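PDB 6NDS: 3-hydroxy-3-methylglutaryl-CoA lyase from Acinetobacter baumannii, which belongs to the HMGL-like family of TIM-barrel proteins and binds coenzyme A and a zinc ion. Local coordinates for residues L27-T32 / G247-P252; Q19-R24 / D239-G244. All blocks are in the same frame, centred on the assembly; numbering follows the deposited sequence.

Contact 1: L27-T32 / G247-P252; sequences LQIEPT and GCPFAP. With COA (coenzyme A), chain B.
Gln28 and Ile29, on helix 22-28 and the residue after it, meet Gly247 to Pro249 in the loop after the last strand of this TIM barrel, where Gln28 and Cys248 help line the coenzyme A pocket. The amide of Gln28 carries the polar contact: NE2 donates to Gly247 O at 2.9 Å with an N-H...O angle of 173°. The acceptor lies in the plane of the Gln28 amide, but the donor sits well above the carbonyl plane of Gly247. Ile29 packs on the same carbonyl, CB 3.3 Å from Gly247 O, with CG2 also against the oxygen and CD1 against the carbonyl carbon. Ile29 CG1 also touches Pro249 CG at 4.1 Å, the two side chains crossing at a slant.

Behind this shell, Gln28 OE1 accepts a bond from Arg24 NH1, consistent with the amide orientation that turns NE2 to Gly247; NE2 also bonds a bound citric acid. Asp25, a zinc ligand, takes Gly247 N through OD1, tying the loop to the metal site. Cys248 starts a type I turn, and its SG receives the N-H of Phe250. Two atoms touch coenzyme A C3P: Gln28 OE1 at 3.8 Å and Cys248 SG at 3.7 Å.

Contact 2: Q19-R24 / D239-G244; sequences QEVSPR and DAALGG
Gln19 and Glu20 lie beside Asp239 and Ala240 in parallel register, the first strand of the barrel against the last. Two main-chain bonds join them: Ala240 N gives to Gln19 O at 2.9 Å, almost in line with the C=O, and Val21 N gives to Ala240 O at 2.8 Å. Ala240 thus bonds through both its N-H and its carbonyl.

Side-chain hydrogen bonds flank this pairing. On the face carrying Gln19 and Asp239, Gln19 NE2 reaches Asp239 OD1 at 3.0 Å on the syn side, 30° out of the carboxylate plane. Both groups have further partners: Arg237 bonds Gln19 OE1 and Thr213 takes NE2, while His215, a zinc ligand, bonds Asp239 OD2. Asp239 is therefore a second-shell residue of the metal site.

Glu20 points to the other face. CG stands anti to the backbone N (chi1 176°), and a bend at chi2 (61°) places CD so that the carboxylate lies by Leu242 N and Ser22. Its OE2 is gripped by three donors: Leu242 N on the syn lone pair at 2.8 Å, Ser22 N from above the carboxylate plane, and Ser22 OG at 2.6 Å on the anti side. One buried oxygen so joins the start of helix 22-28 to the turn after strand 237-240; Thr260 holds OE1.

Van der Waals contacts fill in between. Val21 CG1 rests against Asp239 CG at 3.7 Å, the side chains crossing at about a right angle; Val21 CG2 meets Ala241 CB at 4.2 Å, and Ala241 CB packs on Ser22 CA and CB. Pairing of the first and eighth strands in parallel is the closure of a TIM barrel, here at the strand ends that lead into the zinc site.

In the fold
Both contacts join the beginning of the chain to strand 237-240 and the loop after it, and both use helix 22-28, where Leu27 CG packs on Ser22 O. Contact 2 is the deeper: its centre is about 6 Å from the centre of the chain, against about 14 Å for contact 1, and all of its touching residues are buried. There, paired strands and a buried carboxylate do the work. Contact 1 joins residues 27-32 to an irregular loop with a single direct hydrogen bond across it and Ile29 packed on Pro249, which is exposed. The zinc site links them through Asp25 beside contact 1 and His215 beside contact 2.

Contact 1: L27-T32 / G247-P252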
# COMPACT_ATOMS: atom_id res chain seq x y z
N LEU A 27 -13.92 2.10 14.70
CA LEU A 27 -15.30 1.75 14.97
C LEU A 27 -16.29 2.87 14.64
O LEU A 27 -17.48 2.58 14.46
CB LEU A 27 -15.47 1.35 16.43
CG LEU A 27 -14.66 0.11 16.83
CD1 LEU A 27 -15.06 -0.29 18.23
CD2 LEU A 27 -14.89 -1.04 15.87
N GLN A 28 -15.83 4.12 14.54
CA GLN A 28 -16.80 5.20 14.38
C GLN A 28 -17.58 5.08 13.08
O GLN A 28 -18.74 5.50 13.01
CB GLN A 28 -16.10 6.55 14.48
CG GLN A 28 -15.15 6.82 13.36
CD GLN A 28 -14.37 8.10 13.53
OE1 GLN A 28 -14.32 8.69 14.62
NE2 GLN A 28 -13.74 8.55 12.45
N ILE A 29 -16.98 4.49 12.04
CA ILE A 29 -17.58 4.39 10.72
C ILE A 29 -18.05 2.98 10.38
O ILE A 29 -18.68 2.78 9.33
CB ILE A 29 -16.60 4.90 9.64
CG1 ILE A 29 -17.32 5.23 8.34
CG2 ILE A 29 -15.48 3.88 9.42
CD1 ILE A 29 -16.44 5.89 7.29
N GLU A 30 -17.76 1.99 11.23
CA GLU A 30 -18.23 0.63 10.99
C GLU A 30 -19.75 0.62 10.88
O GLU A 30 -20.44 1.26 11.67
CB GLU A 30 -17.82 -0.30 12.14
CG GLU A 30 -16.51 -0.99 11.94
CD GLU A 30 -16.49 -1.84 10.69
OE1 GLU A 30 -15.59 -1.63 9.86
OE2 GLU A 30 -17.38 -2.70 10.53
N PRO A 31 -20.31 -0.12 9.92
CA PRO A 31 -21.77 -0.13 9.76
C PRO A 31 -22.51 -0.67 10.97
O PRO A 31 -23.59 -0.19 11.30
CB PRO A 31 -21.98 -1.02 8.52
CG PRO A 31 -20.67 -1.03 7.82
CD PRO A 31 -19.62 -0.90 8.87
N THR A 32 -21.96 -1.68 11.62
CA THR A 32 -22.66 -2.36 12.69
C THR A 32 -22.13 -1.94 14.05
O THR A 32 -20.93 -1.67 14.23
CB THR A 32 -22.55 -3.88 12.57
OG1 THR A 32 -21.17 -4.26 12.50
CG2 THR A 32 -23.29 -4.36 11.33
N GLY A 247 -12.02 5.44 9.11
CA GLY A 247 -12.60 6.43 8.22
C GLY A 247 -13.53 7.33 9.01
O GLY A 247 -14.07 6.95 10.05
N CYS A 248 -13.71 8.58 8.52
CA CYS A 248 -14.62 9.53 9.16
C CYS A 248 -15.93 9.58 8.38
O CYS A 248 -15.91 9.73 7.15
CB CYS A 248 -14.01 10.92 9.23
SG CYS A 248 -15.15 12.24 9.81
N PRO A 249 -17.08 9.45 9.06
CA PRO A 249 -18.36 9.45 8.33
C PRO A 249 -18.71 10.77 7.69
O PRO A 249 -19.57 10.80 6.80
CB PRO A 249 -19.38 9.07 9.42
CG PRO A 249 -18.56 8.49 10.55
CD PRO A 249 -17.26 9.21 10.50
N PHE A 250 -18.08 11.87 8.10
CA PHE A 250 -18.39 13.19 7.57
C PHE A 250 -17.34 13.70 6.59
O PHE A 250 -17.47 14.82 6.08
CB PHE A 250 -18.59 14.18 8.73
CG PHE A 250 -19.69 13.78 9.67
CD1 PHE A 250 -21.02 13.89 9.29
CD2 PHE A 250 -19.40 13.26 10.92
CE1 PHE A 250 -22.04 13.50 10.15
CE2 PHE A 250 -20.42 12.88 11.79
CZ PHE A 250 -21.73 12.99 11.40
N ALA A 251 -16.31 12.90 6.31
CA ALA A 251 -15.40 13.17 5.21
C ALA A 251 -15.75 12.23 4.07
O ALA A 251 -15.46 11.03 4.16
CB ALA A 251 -13.95 12.98 5.65
N PRO A 252 -16.37 12.71 2.99
CA PRO A 252 -16.94 11.80 1.99
C PRO A 252 -15.88 10.91 1.36
O PRO A 252 -14.79 11.37 1.00
CB PRO A 252 -17.57 12.74 0.96
CG PRO A 252 -17.68 14.06 1.64
CD PRO A 252 -16.53 14.12 2.59
N1A COA B . -20.65 15.08 23.65
C2A COA B . -21.95 14.82 23.83
N3A COA B . -23.00 15.63 23.70
C4A COA B . -22.60 16.86 23.33
C5A COA B . -21.30 17.28 23.10
C6A COA B . -20.28 16.33 23.28
N6A COA B . -18.99 16.60 23.10
N7A COA B . -21.28 18.62 22.74
C8A COA B . -22.55 18.98 22.76
N9A COA B . -23.39 17.96 23.10
C1B COA B . -24.85 18.00 23.25
C2B COA B . -25.35 19.05 24.24
O2B COA B . -25.26 18.68 25.59
C3B COA B . -26.78 19.23 23.72
O3B COA B . -27.56 18.08 24.02
P3B COA B . -29.14 18.44 23.94
O7A COA B . -29.57 18.33 22.49
O8A COA B . -29.27 19.86 24.46
O9A COA B . -29.85 17.44 24.83
C4B COA B . -26.47 19.34 22.24
O4B COA B . -25.44 18.34 22.01
C5B COA B . -25.90 20.69 21.89
O5B COA B . -25.66 20.76 20.48
P1A COA B . -24.63 21.87 19.98
O1A COA B . -23.76 22.32 21.11
O2A COA B . -25.35 22.88 19.14
O3A COA B . -23.74 20.94 19.03
P2A COA B . -24.03 20.26 17.61
O4A COA B . -23.97 21.32 16.56
O5A COA B . -25.25 19.39 17.70
O6A COA B . -22.75 19.30 17.51
CBP COA B . -20.49 18.71 17.98
CCP COA B . -21.42 19.86 17.63
CDP COA B . -19.03 19.18 17.94
CEP COA B . -20.81 18.21 19.39
CAP COA B . -20.72 17.60 16.95
OAP COA B . -20.63 18.15 15.65
C9P COA B . -19.73 16.45 17.08
O9P COA B . -19.80 15.67 18.02
N8P COA B . -18.84 16.34 16.11
C7P COA B . -17.75 15.37 16.14
C6P COA B . -17.93 14.30 15.09
C5P COA B . -16.73 13.38 15.01
O5P COA B . -16.26 12.86 16.02
N4P COA B . -16.23 13.16 13.79
C3P COA B . -15.20 12.18 13.49
C2P COA B . -13.92 12.43 14.26
S1P COA B . -13.32 14.13 14.03

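Contact 2: Q19-R24 / D239-G244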
# COMPACT_ATOMS: atom_id res chain seq x y z
N GLN A 19 0.94 3.74 17.49
CA GLN A 19 -0.16 4.16 18.35
C GLN A 19 -1.47 3.65 17.74
O GLN A 19 -1.70 3.81 16.54
CB GLN A 19 -0.16 5.69 18.51
CG GLN A 19 1.23 6.21 18.96
CD GLN A 19 1.37 7.72 19.03
OE1 GLN A 19 2.13 8.23 19.85
NE2 GLN A 19 0.67 8.45 18.16
N GLU A 20 -2.30 3.01 18.57
CA GLU A 20 -3.43 2.24 18.06
C GLU A 20 -4.71 3.07 18.15
O GLU A 20 -5.01 3.64 19.21
CB GLU A 20 -3.58 0.93 18.85
CG GLU A 20 -4.81 0.09 18.47
CD GLU A 20 -4.81 -0.37 17.01
OE1 GLU A 20 -3.73 -0.71 16.47
OE2 GLU A 20 -5.90 -0.37 16.39
N VAL A 21 -5.45 3.15 17.04
CA VAL A 21 -6.68 3.95 17.02
C VAL A 21 -7.91 3.17 16.55
O VAL A 21 -8.97 3.77 16.32
CB VAL A 21 -6.51 5.22 16.17
CG1 VAL A 21 -5.32 6.08 16.67
CG2 VAL A 21 -6.36 4.89 14.67
N SER A 22 -7.82 1.84 16.41
CA SER A 22 -9.00 1.13 15.94
C SER A 22 -10.24 1.28 16.84
O SER A 22 -11.35 1.27 16.27
CB SER A 22 -8.73 -0.37 15.71
OG SER A 22 -8.40 -1.02 16.91
N PRO A 23 -10.15 1.40 18.16
CA PRO A 23 -11.39 1.52 18.95
C PRO A 23 -12.12 2.82 18.70
O PRO A 23 -13.30 2.90 19.06
CB PRO A 23 -10.91 1.43 20.40
CG PRO A 23 -9.57 0.71 20.32
CD PRO A 23 -8.98 1.27 19.05
N ARG A 24 -11.46 3.82 18.13
CA ARG A 24 -12.08 5.12 17.87
C ARG A 24 -12.25 5.30 16.36
O ARG A 24 -13.37 5.23 15.85
CB ARG A 24 -11.23 6.23 18.50
CG ARG A 24 -11.91 7.61 18.61
CD ARG A 24 -11.98 8.35 17.27
NE ARG A 24 -10.65 8.67 16.74
CZ ARG A 24 -10.44 9.21 15.54
NH1 ARG A 24 -11.48 9.49 14.75
NH2 ARG A 24 -9.21 9.49 15.14
N ASP A 239 -0.05 6.85 14.06
CA ASP A 239 -1.32 6.20 14.34
C ASP A 239 -1.63 5.12 13.30
O ASP A 239 -1.37 5.30 12.10
CB ASP A 239 -2.47 7.21 14.34
CG ASP A 239 -2.45 8.17 15.54
OD1 ASP A 239 -1.75 7.90 16.55
OD2 ASP A 239 -3.17 9.19 15.48
N ALA A 240 -2.26 4.04 13.74
CA ALA A 240 -2.67 2.96 12.84
C ALA A 240 -3.85 2.25 13.48
O ALA A 240 -4.06 2.34 14.69
CB ALA A 240 -1.52 1.98 12.56
N ALA A 241 -4.65 1.56 12.65
CA ALA A 241 -5.81 0.82 13.15
C ALA A 241 -5.64 -0.66 12.83
O ALA A 241 -5.28 -1.03 11.71
CB ALA A 241 -7.11 1.33 12.53
N LEU A 242 -5.95 -1.51 13.83
CA LEU A 242 -5.97 -2.95 13.64
C LEU A 242 -6.79 -3.32 12.40
O LEU A 242 -7.92 -2.85 12.22
CB LEU A 242 -6.57 -3.62 14.87
CG LEU A 242 -6.58 -5.16 14.87
CD1 LEU A 242 -5.16 -5.67 15.12
CD2 LEU A 242 -7.54 -5.64 15.96
N GLY A 243 -6.22 -4.18 11.56
CA GLY A 243 -6.92 -4.65 10.38
C GLY A 243 -7.16 -3.62 9.30
O GLY A 243 -7.82 -3.93 8.31
N GLY A 244 -6.67 -2.39 9.47
CA GLY A 244 -6.99 -1.38 8.48
C GLY A 244 -8.39 -0.84 8.56
O GLY A 244 -8.92 -0.32 7.57